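Local coordinates for ApeI dehydratase-like domain-containing protein (Pectobacterium atrosepticum, PDB 3ESI) that is of unknown function but has a HotDog fold and may act as an ApeI-like dehydratase on acyl thioesters, at residues 93-98 / 119-124. Sequence-based numbering, arbitrary orientation.
Sequences GKQSLT and LTPIME
Q95 and L119 make the one hydrogen bond between 93-98 and 119-124, a backbone pairing at the open end of the antiparallel hairpin formed by strands 96-105 and 108-121 of a HotDog-type sheet. The amide N of L119 donates to O of Q95 over 3.3 Å. The bond is nearly straight, 167° about the hydrogen, with the donor tilted 23° from the carbonyl plane. Next along the hairpin, the backbones of L97 and I117 continue the pairing. Q95 itself has positive phi and, with S96, faces H91 in a G1 beta bulge, just where the chain turns out of the preceding strand 83-91 into 96-105.

The side chain of Q95 leaves the bulge with CG anti to its carbonyl carbon (chi1 -67°) and runs extended beyond, crossing that of P121 at about a right angle. The amide end lies beside the neighbouring strand without bonding to it: NE2 stands 3.7 Å from O of L119, and OE1 is 4.1 Å from CD of P121. Q95 and P121 both also touch W64 of strand 64-74, the neighbour of 108-121 on its other side. On the face of the sheet turned to helix 45-59, CB of L97 meets CD1 of L119 at 4.3 Å; these buried leucines pack against the helix, L97 on V52 and A56, L119 on M53.

P121 begins a type II turn ending at E124, which carries the chain away from 93-98. A single straight backbone bond thus sets the register here; P121 offers the Q95 amide only van der Waals contact, which does not fix its rotation, and the leucines supply the apolar link to the helix.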
loop_
_atom_site.group_PDB
_atom_site.type_symbol
_atom_site.label_atom_id
_atom_site.label_comp_id
_atom_site.label_asym_id
_atom_site.label_seq_id
_atom_site.Cartn_x
_atom_site.Cartn_y
_atom_site.Cartn_z
ATOM N N GLY A 93 -28.637 16.564 -13.119
ATOM C CA GLY A 93 -28.599 16.957 -14.512
ATOM C C GLY A 93 -27.355 16.380 -15.156
ATOM O O GLY A 93 -27.441 15.459 -15.974
ATOM N N LYS A 94 -26.195 16.915 -14.778
ATOM C CA LYS A 94 -24.914 16.458 -15.311
ATOM C C LYS A 94 -24.545 15.083 -14.747
ATOM O O LYS A 94 -23.502 14.519 -15.087
ATOM C CB LYS A 94 -23.806 17.448 -14.951
ATOM C CG LYS A 94 -24.102 18.886 -15.300
ATOM C CD LYS A 94 -23.076 19.798 -14.653
ATOM C CE LYS A 94 -23.458 21.259 -14.797
ATOM N NZ LYS A 94 -22.565 22.128 -13.978
ATOM N N GLN A 95 -25.403 14.548 -13.887
ATOM C CA GLN A 95 -25.142 13.253 -13.273
ATOM C C GLN A 95 -23.765 13.231 -12.585
ATOM O O GLN A 95 -23.051 12.227 -12.617
ATOM C CB GLN A 95 -25.230 12.160 -14.334
ATOM C CG GLN A 95 -26.631 11.968 -14.892
ATOM C CD GLN A 95 -26.705 10.830 -15.895
ATOM O OE1 GLN A 95 -27.789 10.343 -16.226
ATOM N NE2 GLN A 95 -25.550 10.406 -16.388
ATOM N N SER A 96 -23.409 14.351 -11.959
ATOM C CA SER A 96 -22.136 14.484 -11.266
ATOM C C SER A 96 -22.283 14.662 -9.762
ATOM O O SER A 96 -23.065 15.482 -9.281
ATOM C CB SER A 96 -21.339 15.662 -11.829
ATOM O OG SER A 96 -20.743 15.322 -13.068
ATOM N N LEU A 97 -21.505 13.880 -9.027
ATOM C CA LEU A 97 -21.514 13.927 -7.583
ATOM C C LEU A 97 -20.185 14.508 -7.164
ATOM O O LEU A 97 -19.128 13.973 -7.497
ATOM C CB LEU A 97 -21.687 12.517 -7.020
ATOM C CG LEU A 97 -21.734 12.288 -5.506
ATOM C CD1 LEU A 97 -20.371 12.547 -4.905
ATOM C CD2 LEU A 97 -22.780 13.189 -4.874
ATOM N N THR A 98 -20.248 15.625 -6.457
ATOM C CA THR A 98 -19.053 16.292 -5.966
ATOM C C THR A 98 -18.941 16.070 -4.456
ATOM O O THR A 98 -19.924 16.180 -3.730
ATOM C CB THR A 98 -19.113 17.796 -6.287
ATOM O OG1 THR A 98 -18.708 17.992 -7.647
ATOM C CG2 THR A 98 -18.210 18.590 -5.372
ATOM N N LEU A 119 -22.214 9.159 -11.872
ATOM C CA LEU A 119 -23.105 8.074 -11.453
ATOM C C LEU A 119 -24.057 7.736 -12.606
ATOM O O LEU A 119 -24.196 8.517 -13.547
ATOM C CB LEU A 119 -23.922 8.482 -10.219
ATOM C CG LEU A 119 -23.203 8.984 -8.954
ATOM C CD1 LEU A 119 -24.243 9.169 -7.843
ATOM C CD2 LEU A 119 -22.114 8.005 -8.519
ATOM N N THR A 120 -24.705 6.576 -12.543
ATOM C CA THR A 120 -25.633 6.174 -13.597
ATOM C C THR A 120 -26.890 5.548 -13.003
ATOM O O THR A 120 -26.851 4.943 -11.930
ATOM C CB THR A 120 -25.009 5.112 -14.552
ATOM O OG1 THR A 120 -23.715 5.540 -14.973
ATOM C CG2 THR A 120 -25.872 4.926 -15.796
ATOM N N PRO A 121 -28.031 5.687 -13.700
ATOM C CA PRO A 121 -29.269 5.099 -13.192
ATOM C C PRO A 121 -29.061 3.602 -12.953
ATOM O O PRO A 121 -28.304 2.956 -13.680
ATOM C CB PRO A 121 -30.251 5.375 -14.319
ATOM C CG PRO A 121 -29.789 6.700 -14.822
ATOM C CD PRO A 121 -28.298 6.536 -14.876
ATOM N N ILE A 122 -29.722 3.063 -11.932
ATOM C CA ILE A 122 -29.614 1.643 -11.599
ATOM C C ILE A 122 -30.524 0.808 -12.494
ATOM O O ILE A 122 -31.753 0.942 -12.447
ATOM C CB ILE A 122 -29.990 1.383 -10.131
ATOM C CG1 ILE A 122 -29.041 2.160 -9.219
ATOM C CG2 ILE A 122 -29.931 -0.112 -9.836
ATOM C CD1 ILE A 122 -29.329 2.019 -7.741
ATOM N N MET A 123 -29.908 -0.060 -13.294
ATOM C CA MET A 123 -30.625 -0.915 -14.236
ATOM C C MET A 123 -31.178 -0.011 -15.339
ATOM O O MET A 123 -32.202 -0.328 -15.942
ATOM C CB MET A 123 -31.791 -1.643 -13.548
ATOM C CG MET A 123 -31.431 -2.379 -12.260
ATOM S SD MET A 123 -32.885 -3.077 -11.403
ATOM C CE MET A 123 -33.420 -1.679 -10.369
ATOM N N GLU A 124 -30.498 1.108 -15.597
ATOM C CA GLU A 124 -30.935 2.072 -16.608
ATOM C C GLU A 124 -31.247 1.405 -17.934
ATOM O O GLU A 124 -30.859 0.229 -18.098
ATOM C CB GLU A 124 -29.874 3.143 -16.807
#